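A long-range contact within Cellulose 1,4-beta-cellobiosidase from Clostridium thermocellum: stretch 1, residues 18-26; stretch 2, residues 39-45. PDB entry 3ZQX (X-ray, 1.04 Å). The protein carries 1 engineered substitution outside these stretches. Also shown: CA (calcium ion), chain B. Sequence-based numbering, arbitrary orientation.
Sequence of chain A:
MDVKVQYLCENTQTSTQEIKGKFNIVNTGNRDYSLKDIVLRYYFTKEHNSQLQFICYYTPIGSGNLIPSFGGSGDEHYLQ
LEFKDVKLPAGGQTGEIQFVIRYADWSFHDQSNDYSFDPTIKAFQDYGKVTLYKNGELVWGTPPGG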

ATOM      1  N   GLU A  18      12.193   9.229  -0.332  1.00  8.97           N
ATOM      2  CA  GLU A  18      11.483   8.034   0.098  1.00  9.57           C
ATOM      3  C   GLU A  18      10.057   8.348   0.535  1.00  9.39           C
ATOM      4  O   GLU A  18       9.839   8.993   1.559  1.00 10.43           O
ATOM      5  CB  GLU A  18      12.231   7.374   1.261  1.00 11.25           C
ATOM      6  CG  GLU A  18      13.592   6.832   0.865  1.00 12.62           C
ATOM      7  CD  GLU A  18      14.284   6.085   1.986  1.00 17.32           C
ATOM      8  OE1 GLU A  18      14.023   6.391   3.164  1.00 23.78           O
ATOM      9  OE2 GLU A  18      15.088   5.182   1.682  1.00 17.56           O
ATOM     10  N   ILE A  19       9.076   7.850  -0.212  1.00  8.66           N
ATOM     11  CA  ILE A  19       7.733   7.727   0.334  1.00  8.57           C
ATOM     12  C   ILE A  19       7.844   6.670   1.421  1.00  8.18           C
ATOM     13  O   ILE A  19       8.503   5.657   1.202  1.00  9.31           O
ATOM     14  CB  ILE A  19       6.720   7.282  -0.744  1.00  8.68           C
ATOM     15  CG1 ILE A  19       6.627   8.321  -1.865  1.00  8.62           C
ATOM     16  CG2 ILE A  19       5.366   6.997  -0.122  1.00  9.10           C
ATOM     17  CD1 ILE A  19       5.810   7.862  -3.063  1.00 10.11           C
ATOM     18  N   LYS A  20       7.306   6.932   2.611  1.00  8.47           N
ATOM     19  CA  LYS A  20       7.453   5.976   3.699  1.00  8.72           C
ATOM     20  C   LYS A  20       6.253   6.009   4.623  1.00  8.59           C
ATOM     21  O   LYS A  20       5.886   7.071   5.132  1.00  9.53           O
ATOM     22  CB  LYS A  20       8.726   6.282   4.495  1.00 10.34           C
ATOM     23  CG  LYS A  20       9.026   5.292   5.615  1.00 11.46           C
ATOM     24  CD  LYS A  20      10.320   5.616   6.339  1.00 17.50           C
ATOM     25  CE  LYS A  20      10.591   4.622   7.455  1.00 24.10           C
ATOM     26  NZ  LYS A  20      11.853   4.920   8.170  1.00 27.80           N
ATOM     27  N   GLY A  21       5.722   4.836   4.940  1.00  8.84           N
ATOM     28  CA  GLY A  21       4.603   4.723   5.845  1.00  9.54           C
ATOM     29  C   GLY A  21       4.416   3.277   6.227  1.00  9.04           C
ATOM     30  O   GLY A  21       5.346   2.472   6.101  1.00  9.14           O
ATOM     31  N   LYS A  22       3.239   2.956   6.749  1.00  8.41           N
ATOM     32  CA  LYS A  22       2.900   1.578   7.054  1.00  8.93           C
ATOM     33  C   LYS A  22       1.475   1.295   6.643  1.00  8.30           C
ATOM     34  O   LYS A  22       0.621   2.182   6.676  1.00  9.20           O
ATOM     35  CB  LYS A  22       3.046   1.279   8.550  1.00  9.09           C
ATOM     36  CG  LYS A  22       4.391   1.655   9.156  1.00 10.50           C
ATOM     37  CD  LYS A  22       4.501   1.206  10.606  1.00 11.22           C
ATOM     38  CE  LYS A  22       5.834   1.618  11.207  1.00 13.46           C
ATOM     39  NZ  LYS A  22       6.014   1.042  12.570  1.00 14.25           N
ATOM     40  N   PHE A  23       1.232   0.036   6.288  1.00  8.42           N
ATOM     41  CA  PHE A  23      -0.112  -0.482   6.070  1.00  8.88           C
ATOM     42  C   PHE A  23      -0.417  -1.552   7.113  1.00  8.84           C
ATOM     43  O   PHE A  23       0.484  -2.104   7.740  1.00  9.48           O
ATOM     44  CB  PHE A  23      -0.265  -1.166   4.701  1.00  9.03           C
ATOM     45  CG  PHE A  23       0.181  -0.338   3.530  1.00  8.69           C
ATOM     46  CD1 PHE A  23      -0.393   0.891   3.261  1.00  9.84           C
ATOM     47  CD2 PHE A  23       1.156  -0.813   2.668  1.00  9.29           C
ATOM     48  CE1 PHE A  23       0.020   1.641   2.161  1.00 10.33           C
ATOM     49  CE2 PHE A  23       1.571  -0.073   1.575  1.00  9.96           C
ATOM     50  CZ  PHE A  23       0.998   1.152   1.321  1.00 10.28           C
ATOM     51  N   ASN A  24      -1.700  -1.816   7.323  1.00  8.95           N
ATOM     52  CA  ASN A  24      -2.130  -2.982   8.076  1.00  9.47           C
ATOM     53  C   ASN A  24      -3.386  -3.483   7.395  1.00  9.38           C
ATOM     54  O   ASN A  24      -4.331  -2.710   7.245  1.00 10.91           O
ATOM     55  CB  ASN A  24      -2.417  -2.570   9.523  1.00 10.12           C
ATOM     56  CG  ASN A  24      -2.865  -3.719  10.395  1.00 10.78           C
ATOM     57  OD1 ASN A  24      -2.491  -4.874  10.171  1.00 12.33           O
ATOM     58  ND2 ASN A  24      -3.680  -3.408  11.403  1.00 12.48           N
ATOM     59  N   ILE A  25      -3.422  -4.756   7.006  1.00  8.80           N
ATOM     60  CA  ILE A  25      -4.616  -5.316   6.392  1.00  9.08           C
ATOM     61  C   ILE A  25      -5.365  -6.111   7.446  1.00  9.10           C
ATOM     62  O   ILE A  25      -4.819  -7.041   8.032  1.00 10.04           O
ATOM     63  CB  ILE A  25      -4.287  -6.203   5.178  1.00  9.00           C
ATOM     64  CG1 ILE A  25      -3.612  -5.366   4.086  1.00 10.13           C
ATOM     65  CG2 ILE A  25      -5.558  -6.867   4.652  1.00 10.45           C
ATOM     66  CD1 ILE A  25      -3.046  -6.188   2.952  1.00 11.89           C
ATOM     67  N   VAL A  26      -6.613  -5.724   7.693  1.00  8.82           N
ATOM     68  CA  VAL A  26      -7.413  -6.316   8.761  1.00  8.94           C
ATOM     69  C   VAL A  26      -8.588  -7.050   8.143  1.00  8.87           C
ATOM     70  O   VAL A  26      -9.306  -6.481   7.322  1.00  9.74           O
ATOM     71  CB  VAL A  26      -7.935  -5.227   9.720  1.00 10.60           C
ATOM     72  CG1 VAL A  26      -8.731  -5.858  10.845  1.00 12.58           C
ATOM     73  CG2 VAL A  26      -6.778  -4.400  10.282  1.00 11.62           C
TER
HETATM   74 CA    CA B1146       4.230  12.539  -7.002  1.00  8.84          CA
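Stretch 2, residues 39-45: VLRYYFT

Stretch 2 lies face to face on stretch 1, joined to it by side chains alone. Residues 39-43 are extended, as is stretch 1 through I25 and V26, and the two strands run in roughly opposite directions, with 148° between their N-to-C vectors. Their axes come no closer than 10.5 Å, too far for backbone pairing, and no hydrogen bond links the two stretches. The first rule of the contact follows from that spacing: the gap has to be filled by apolar groups reaching in from both layers. With the directions opposed, the order of partners runs backward: L40 is nearest I25 at one end (CA to CA, 9.0 Å) and F44 nearest I19 at the other (CA to CA, 9.4 Å).

V39 opens the stretch with its CA-to-CB bond directed away from stretch 1, and it makes no contact there. L40 then turns toward it, with chi1 and chi2 both t. CD1 of L40 rests 4.1 Å from CD1 of I25 and is also 4.0 Å from CG of F23, while CD2 of L40 lies over one face of the F23 ring, 3.9 Å from CE2 of F23 and 4.2 Å from the ring centroid, a CH-π contact only 20° off the ring normal. A branched side chain thus bridges two neighbours of like orientation on the opposing strand.

R41 points away again, as strand alternation requires, leaving the interface to Y42. This tyrosine, chi1 t, packs along its length: its CB sits 3.8 Å from CZ of F23, and farther out its CE1 is 3.9 Å from CG2 of I19. Its OH is also 3.7 Å from that same CG2 of I19, a packing distance. One long side chain therefore spans the stretch between F23 and I19, where the intervening inward position is G21, which has no side chain to offer.

Y43 lies out of reach of stretch 1. At F44 the strand has given way to loop, yet its CA-to-CB bond still points toward stretch 1, now with chi1 p. It presents a ring face to I19: CD1 of I19 stands 3.8 Å from CD2 of F44 and 4.2 Å from the ring centroid, 27° off the normal. The aliphatic-on-aromatic motif of L40 and F23 recurs here with the roles of the two stretches exchanged.

T45 leaves the contact and turns to metal binding, its O at 2.4 Å and its OG1 at 2.6 Å from the calcium ion CA.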

ATOM      1  N   VAL A  39      -5.054  -7.866  -3.544  1.00  8.06           N
ATOM      2  CA  VAL A  39      -4.203  -6.874  -4.181  1.00  7.80           C
ATOM      3  C   VAL A  39      -4.404  -5.546  -3.462  1.00  7.26           C
ATOM      4  O   VAL A  39      -5.540  -5.092  -3.299  1.00  8.76           O
ATOM      5  CB  VAL A  39      -4.601  -6.712  -5.662  1.00  8.24           C
ATOM      6  CG1 VAL A  39      -3.849  -5.562  -6.305  1.00 11.60           C
ATOM      7  CG2 VAL A  39      -4.367  -8.010  -6.432  1.00 13.77           C
ATOM      8  N   LEU A  40      -3.310  -4.930  -3.028  1.00  7.45           N
ATOM      9  CA  LEU A  40      -3.341  -3.611  -2.396  1.00  7.28           C
ATOM     10  C   LEU A  40      -2.727  -2.579  -3.340  1.00  7.01           C
ATOM     11  O   LEU A  40      -1.722  -2.865  -3.995  1.00  7.25           O
ATOM     12  CB  LEU A  40      -2.553  -3.656  -1.079  1.00  7.81           C
ATOM     13  CG  LEU A  40      -2.365  -2.352  -0.292  1.00  8.61           C
ATOM     14  CD1 LEU A  40      -2.209  -2.622   1.204  1.00  9.89           C
ATOM     15  CD2 LEU A  40      -1.189  -1.545  -0.810  1.00  8.51           C
ATOM     16  N   ARG A  41      -3.321  -1.384  -3.416  1.00  6.76           N
ATOM     17  CA  ARG A  41      -2.725  -0.305  -4.210  1.00  6.94           C
ATOM     18  C   ARG A  41      -2.627   1.003  -3.440  1.00  6.63           C
ATOM     19  O   ARG A  41      -3.591   1.449  -2.805  1.00  7.62           O
ATOM     20  CB  ARG A  41      -3.492  -0.087  -5.520  1.00  7.69           C
ATOM     21  CG  ARG A  41      -3.399  -1.284  -6.442  1.00  8.08           C
ATOM     22  CD  ARG A  41      -4.179  -1.107  -7.737  1.00  7.44           C
ATOM     23  NE  ARG A  41      -3.954  -2.284  -8.578  1.00  8.03           N
ATOM     24  CZ  ARG A  41      -4.623  -2.565  -9.689  1.00  8.70           C
ATOM     25  NH1 ARG A  41      -5.594  -1.769 -10.104  1.00  9.92           N
ATOM     26  NH2 ARG A  41      -4.321  -3.660 -10.377  1.00  9.50           N
ATOM     27  N   TYR A  42      -1.432   1.590  -3.505  1.00  6.91           N
ATOM     28  CA  TYR A  42      -1.128   2.910  -2.966  1.00  7.12           C
ATOM     29  C   TYR A  42      -0.824   3.826  -4.145  1.00  7.04           C
ATOM     30  O   TYR A  42       0.121   3.584  -4.900  1.00  6.94           O
ATOM     31  CB  TYR A  42       0.087   2.826  -2.020  1.00  7.61           C
ATOM     32  CG  TYR A  42       0.561   4.171  -1.488  1.00  7.21           C
ATOM     33  CD1 TYR A  42       1.437   4.962  -2.215  1.00  8.12           C
ATOM     34  CD2 TYR A  42       0.119   4.649  -0.255  1.00  7.63           C
ATOM     35  CE1 TYR A  42       1.862   6.193  -1.733  1.00  7.96           C
ATOM     36  CE2 TYR A  42       0.528   5.875   0.229  1.00  7.80           C
ATOM     37  CZ  TYR A  42       1.402   6.647  -0.506  1.00  7.81           C
ATOM     38  OH  TYR A  42       1.789   7.867   0.006  1.00  8.35           O
ATOM     39  N   TYR A  43      -1.649   4.856  -4.310  1.00  7.22           N
ATOM     40  CA  TYR A  43      -1.634   5.699  -5.504  1.00  7.70           C
ATOM     41  C   TYR A  43      -0.710   6.890  -5.348  1.00  6.94           C
ATOM     42  O   TYR A  43      -0.808   7.642  -4.377  1.00  7.67           O
ATOM     43  CB  TYR A  43      -3.063   6.163  -5.827  1.00  8.12           C
ATOM     44  CG  TYR A  43      -3.978   4.993  -6.090  1.00  7.85           C
ATOM     45  CD1 TYR A  43      -4.043   4.416  -7.347  1.00  8.35           C
ATOM     46  CD2 TYR A  43      -4.725   4.416  -5.060  1.00  7.98           C
ATOM     47  CE1 TYR A  43      -4.850   3.315  -7.591  1.00  8.32           C
ATOM     48  CE2 TYR A  43      -5.535   3.315  -5.289  1.00  8.35           C
ATOM     49  CZ  TYR A  43      -5.597   2.771  -6.554  1.00  8.05           C
ATOM     50  OH  TYR A  43      -6.398   1.673  -6.757  1.00  8.56           O
ATOM     51  N   PHE A  44       0.206   7.047  -6.301  1.00  7.47           N
ATOM     52  CA  PHE A  44       1.108   8.179  -6.300  1.00  7.69           C
ATOM     53  C   PHE A  44       1.524   8.472  -7.722  1.00  7.38           C
ATOM     54  O   PHE A  44       1.565   7.571  -8.563  1.00  7.98           O
ATOM     55  CB  PHE A  44       2.336   7.907  -5.407  1.00  8.26           C
ATOM     56  CG  PHE A  44       3.343   6.944  -5.991  1.00  8.01           C
ATOM     57  CD1 PHE A  44       3.156   5.571  -5.928  1.00  7.52           C
ATOM     58  CD2 PHE A  44       4.498   7.427  -6.590  1.00  8.67           C
ATOM     59  CE1 PHE A  44       4.100   4.699  -6.453  1.00  7.76           C
ATOM     60  CE2 PHE A  44       5.450   6.561  -7.127  1.00  8.54           C
ATOM     61  CZ  PHE A  44       5.255   5.190  -7.039  1.00  8.42           C
ATOM     62  N   THR A  45       1.848   9.731  -7.978  1.00  8.38           N
ATOM     63  CA  THR A  45       2.304  10.145  -9.293  1.00  9.33           C
ATOM     64  C   THR A  45       3.820  10.100  -9.338  1.00  8.50           C
ATOM     65  O   THR A  45       4.499  10.619  -8.444  1.00  9.36           O
ATOM     66  CB  THR A  45       1.838  11.565  -9.618  1.00  9.43           C
ATOM     67  OG1 THR A  45       2.142  12.415  -8.510  1.00  9.85           O
ATOM     68  CG2 THR A  45       0.337  11.597  -9.895  1.00 10.55           C
TER
HETATM   69  O   HOH W   1       5.548  10.990  -5.516  1.00  9.60           O